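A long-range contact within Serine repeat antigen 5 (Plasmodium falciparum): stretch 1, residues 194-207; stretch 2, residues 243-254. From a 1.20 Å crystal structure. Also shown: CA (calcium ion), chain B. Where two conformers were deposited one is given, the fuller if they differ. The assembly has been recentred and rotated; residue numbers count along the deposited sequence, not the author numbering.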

# COMPACT_ATOMS: atom_id res chain seq x y z
N LYS A 194 -11.69 5.91 -1.55
CA LYS A 194 -12.01 7.30 -1.85
C LYS A 194 -11.64 8.12 -0.62
O LYS A 194 -12.14 7.86 0.48
N ALA A 195 -10.75 9.10 -0.81
CA ALA A 195 -10.19 9.84 0.32
C ALA A 195 -11.28 10.48 1.17
O ALA A 195 -11.15 10.57 2.40
N GLU A 196 -12.35 10.97 0.52
CA GLU A 196 -13.42 11.60 1.28
C GLU A 196 -13.89 10.72 2.43
O GLU A 196 -14.31 11.23 3.47
N ASN A 197 -13.85 9.40 2.24
CA ASN A 197 -14.47 8.49 3.18
C ASN A 197 -13.76 8.44 4.52
O ASN A 197 -14.37 8.01 5.50
N VAL A 198 -12.50 8.89 4.59
CA VAL A 198 -11.74 8.92 5.84
C VAL A 198 -11.60 10.32 6.40
O VAL A 198 -10.84 10.53 7.36
N MET A 199 -12.38 11.28 5.88
CA MET A 199 -12.30 12.68 6.28
C MET A 199 -13.18 13.03 7.46
O MET A 199 -13.08 14.15 7.98
N GLY A 200 -14.06 12.12 7.89
CA GLY A 200 -14.94 12.43 9.00
C GLY A 200 -14.16 12.67 10.28
O GLY A 200 -13.09 12.10 10.52
N TYR A 201 -14.72 13.52 11.13
CA TYR A 201 -14.13 13.78 12.44
C TYR A 201 -13.85 12.48 13.20
O TYR A 201 -12.87 12.37 13.94
N GLU A 202 -14.71 11.48 13.03
CA GLU A 202 -14.65 10.24 13.77
C GLU A 202 -13.42 9.39 13.42
O GLU A 202 -13.10 8.45 14.16
N PHE A 203 -12.72 9.69 12.32
CA PHE A 203 -11.56 8.89 11.95
C PHE A 203 -10.35 9.17 12.83
O PHE A 203 -9.36 8.44 12.73
N SER A 204 -10.41 10.18 13.69
CA SER A 204 -9.40 10.30 14.74
C SER A 204 -9.83 9.39 15.88
O SER A 204 -10.99 9.41 16.28
N GLY A 205 -8.92 8.59 16.40
CA GLY A 205 -9.26 7.69 17.48
C GLY A 205 -9.12 6.24 17.07
O GLY A 205 -8.68 5.91 15.97
N LYS A 206 -9.52 5.36 17.99
CA LYS A 206 -9.14 3.95 17.94
C LYS A 206 -10.27 3.00 17.61
O LYS A 206 -10.06 1.79 17.57
N LYS A 207 -11.47 3.51 17.38
CA LYS A 207 -12.61 2.68 17.06
C LYS A 207 -12.44 2.01 15.69
O LYS A 207 -11.74 2.52 14.81
N ARG A 243 -2.82 1.35 6.73
CA ARG A 243 -1.79 2.39 6.81
C ARG A 243 -2.11 3.51 5.83
O ARG A 243 -2.36 3.25 4.64
N ASN A 244 -2.07 4.75 6.31
CA ASN A 244 -2.20 5.94 5.48
C ASN A 244 -0.86 6.68 5.45
O ASN A 244 0.06 6.34 6.20
N SER A 245 -0.77 7.69 4.59
CA SER A 245 0.42 8.49 4.37
C SER A 245 0.16 9.97 4.66
O SER A 245 0.64 10.86 3.94
N TRP A 246 -0.58 10.23 5.74
CA TRP A 246 -0.92 11.58 6.18
C TRP A 246 -0.23 11.91 7.49
O TRP A 246 -0.66 12.81 8.23
N GLY A 247 0.87 11.21 7.77
CA GLY A 247 1.66 11.46 8.95
C GLY A 247 1.16 10.71 10.17
O GLY A 247 0.06 10.15 10.18
N PRO A 248 1.98 10.70 11.22
CA PRO A 248 1.69 9.88 12.40
C PRO A 248 0.70 10.50 13.38
O PRO A 248 0.39 9.87 14.40
N TYR A 249 0.16 11.68 13.11
CA TYR A 249 -0.87 12.29 13.94
C TYR A 249 -2.26 12.17 13.34
O TYR A 249 -3.24 12.59 13.97
N TRP A 250 -2.37 11.58 12.16
CA TRP A 250 -3.65 11.34 11.53
C TRP A 250 -4.19 9.99 11.99
O TRP A 250 -3.45 9.01 12.07
N GLY A 251 -5.49 9.93 12.25
CA GLY A 251 -6.12 8.63 12.53
C GLY A 251 -5.68 8.11 13.87
O GLY A 251 -5.77 8.81 14.88
N ASP A 252 -5.23 6.86 13.91
CA ASP A 252 -4.68 6.21 15.10
C ASP A 252 -3.18 5.99 14.84
O ASP A 252 -2.76 4.96 14.29
N GLU A 253 -2.38 7.00 15.16
CA GLU A 253 -0.93 6.97 14.91
C GLU A 253 -0.58 6.73 13.44
O GLU A 253 0.45 6.13 13.12
N GLY A 254 -1.42 7.22 12.54
CA GLY A 254 -1.19 7.12 11.12
C GLY A 254 -1.91 5.99 10.44
O GLY A 254 -1.88 5.91 9.20

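Two loop-rich stretches meet here, burying 442 Å² between them. The contact has an apolar part, built round two indoles, and a charged part at Lys-206.

Trp-246 and Trp-250 supply the large aromatic surfaces of stretch 2. Trp-246 points toward stretch 1, with chi1 m and chi2 near -10°. Trp-250 starts sideways, but its t rotamer (chi2 83°) brings the six-membered end of the indole nearer. The two rings leave a hollow between their outer ends, and Val-198 fills it. Its CA-to-CB bond points toward stretch 2, and chi1 is m. The methyl CG2 lies 3.6 Å from CH2 of Trp-246 and 3.8 Å from CZ2 of Trp-250, so one small bump touches both indoles. The backbone of Val-198 also takes part: its O sits 3.6 Å from Trp-250 CZ2, at the ring edge and near the ring plane.

Further contacts surround the outer end of Trp-246. Ala-195 is short and points sideways. Its CB reaches CZ2 of Trp-246 at 4.3 Å, a loose apolar contact, and its O lies at the edge of the same ring. Met-199 leaves its backbone pointing away, yet chi1 m, chi2 m and chi3 t fold the chain so that its end comes back. Met-199 CE then rests 3.7 Å from Trp-246 CH2. The sulfur SD is 5.0 Å from the centroid of the six-membered ring of Trp-246, in an oblique approach.

Phe-203 packs against the end of Trp-250. It points toward stretch 2, with an off-well chi1 of -93°. Its CD1 is 4.2 Å from CH2 of Trp-250, and the two rings meet obliquely.

Next to this pair the backbones come close, and Gly-251 matters for its lack of a side chain. Its CA makes a CA-H...O contact with O of Phe-203 at 3.3 Å. A CB on Gly-251 would clash with CE3 of Trp-250, and the positive phi by itself favours glycine. Gly-205 also has no side chain, and its O is 3.5 Å from CB of Asp-252.

Asp-252 points toward stretch 1 with chi1 t. Lys-206 starts sideways, but chi1 m, chi2 t, chi3 t and chi4 m carry its end across. The result is a hydrogen-bonded salt bridge, Lys-206 NZ to Asp-252 OD1, at 2.8 Å. Water 1 adds a second link: it accepts from Lys-206 NZ at 3.1 Å and donates to Asp-252 OD2 at 2.8 Å. Both carboxylate oxygens of Asp-252 are therefore engaged. Glu-253 adds a nearby negative charge, but its OE2 is 4.2 Å from NZ of Lys-206, beyond a salt bridge.

The calcium ion lies off the contact, on stretch 1. It is bound by Glu-196 OE2 at 2.3 Å, Asn-197 OD1 at 2.4 Å, water 2 and two atoms from elsewhere in the structure. Neither of these side chains touches stretch 2. Both belong to the 3-10 segment that also carries Ala-195, just before Val-198.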

# COMPACT_ATOMS: atom_id res chain seq x y z
CB LYS A 194 -13.48 7.48 -2.24
CG LYS A 194 -13.71 8.73 -3.10
CD LYS A 194 -15.11 8.80 -3.69
CE LYS A 194 -15.20 9.85 -4.78
NZ LYS A 194 -16.59 9.93 -5.29
CB ALA A 195 -9.20 10.91 -0.15
CB GLU A 196 -14.61 11.94 0.36
CG GLU A 196 -15.47 10.75 -0.04
CD GLU A 196 -16.70 11.09 -0.87
OE1 GLU A 196 -16.67 12.09 -1.63
OE2 GLU A 196 -17.68 10.31 -0.81
CB ASN A 197 -14.58 7.09 2.59
CG ASN A 197 -15.60 7.02 1.47
OD1 ASN A 197 -16.51 7.84 1.44
ND2 ASN A 197 -15.45 6.08 0.57
CB VAL A 198 -10.38 8.20 5.72
CG1 VAL A 198 -10.55 6.79 5.20
CG2 VAL A 198 -9.41 8.97 4.83
CB MET A 199 -12.72 13.57 5.11
CG MET A 199 -11.78 13.54 3.94
SD MET A 199 -10.15 14.17 4.33
CE MET A 199 -9.47 14.23 2.66
CB TYR A 201 -15.13 14.64 13.23
CG TYR A 201 -14.76 14.83 14.67
CD1 TYR A 201 -13.79 15.75 15.04
CD2 TYR A 201 -15.38 14.09 15.66
CE1 TYR A 201 -13.44 15.92 16.37
CE2 TYR A 201 -15.05 14.26 16.99
CZ TYR A 201 -14.08 15.16 17.34
OH TYR A 201 -13.75 15.32 18.67
CB GLU A 202 -15.94 9.48 13.44
CG GLU A 202 -17.22 10.08 14.03
CD GLU A 202 -17.87 11.16 13.12
OE1 GLU A 202 -17.39 11.32 11.96
OE2 GLU A 202 -18.90 11.76 13.53
CB PHE A 203 -11.23 9.05 10.46
CG PHE A 203 -11.87 8.01 9.61
CD1 PHE A 203 -11.14 6.92 9.16
CD2 PHE A 203 -13.22 8.08 9.28
CE1 PHE A 203 -11.73 5.95 8.39
CE2 PHE A 203 -13.81 7.09 8.53
CZ PHE A 203 -13.07 6.04 8.09
CB SER A 204 -9.30 11.75 15.25
OG SER A 204 -9.05 12.66 14.20
CB LYS A 206 -8.48 3.54 19.26
CG LYS A 206 -7.07 4.11 19.44
CD LYS A 206 -6.67 4.21 20.90
CE LYS A 206 -5.26 4.79 21.04
NZ LYS A 206 -4.25 4.10 20.16
CB LYS A 207 -13.83 3.60 17.04
CG LYS A 207 -15.11 3.08 16.48
CD LYS A 207 -16.12 4.24 16.34
CE LYS A 207 -16.76 4.28 14.94
NZ LYS A 207 -17.38 2.98 14.51
CB ARG A 243 -0.44 1.79 6.46
CG ARG A 243 0.75 2.76 6.48
CD ARG A 243 1.99 2.03 6.12
NE ARG A 243 3.15 2.86 5.84
CZ ARG A 243 4.16 3.10 6.66
NH1 ARG A 243 4.15 2.72 7.92
NH2 ARG A 243 5.23 3.71 6.21
CB ASN A 244 -3.32 6.83 6.02
CG ASN A 244 -3.96 7.73 4.98
OD1 ASN A 244 -3.52 7.82 3.84
ND2 ASN A 244 -5.02 8.41 5.40
CB SER A 245 0.99 8.28 2.97
OG SER A 245 0.01 8.43 1.96
CB TRP A 246 -2.43 11.78 6.26
CG TRP A 246 -3.14 11.73 4.93
CD1 TRP A 246 -2.59 11.72 3.68
CD2 TRP A 246 -4.56 11.68 4.73
NE1 TRP A 246 -3.58 11.64 2.72
CE2 TRP A 246 -4.80 11.63 3.34
CE3 TRP A 246 -5.66 11.67 5.60
CZ2 TRP A 246 -6.08 11.55 2.80
CZ3 TRP A 246 -6.92 11.61 5.06
CH2 TRP A 246 -7.13 11.54 3.68
CB PRO A 248 3.06 9.72 13.05
CG PRO A 248 3.78 11.01 12.68
CD PRO A 248 3.33 11.29 11.27
CB TYR A 249 -0.48 13.74 14.29
CG TYR A 249 0.91 13.78 14.88
CD1 TYR A 249 1.14 13.36 16.18
CD2 TYR A 249 1.99 14.19 14.12
CE1 TYR A 249 2.45 13.38 16.71
CE2 TYR A 249 3.26 14.20 14.62
CZ TYR A 249 3.49 13.79 15.91
OH TYR A 249 4.78 13.83 16.38
CB TRP A 250 -3.50 11.37 9.98
CG TRP A 250 -4.84 11.17 9.39
CD1 TRP A 250 -5.79 12.12 9.18
CD2 TRP A 250 -5.43 9.93 9.04
NE1 TRP A 250 -6.94 11.55 8.73
CE2 TRP A 250 -6.75 10.20 8.64
CE3 TRP A 250 -4.97 8.60 9.01
CZ2 TRP A 250 -7.63 9.20 8.22
CZ3 TRP A 250 -5.84 7.62 8.61
CH2 TRP A 250 -7.16 7.92 8.22
CB ASP A 252 -5.42 4.91 15.36
CG ASP A 252 -4.98 4.23 16.63
OD1 ASP A 252 -4.21 4.80 17.44
OD2 ASP A 252 -5.44 3.09 16.84
CB GLU A 253 -0.22 5.97 15.82
CG GLU A 253 -0.38 6.32 17.31
CD GLU A 253 0.23 5.29 18.25
OE1 GLU A 253 1.21 4.63 17.86
OE2 GLU A 253 -0.24 5.19 19.41
CA CA B . -18.46 8.37 0.18
O HOH W 1 -4.99 1.32 19.00
O HOH W 2 -19.26 6.46 1.46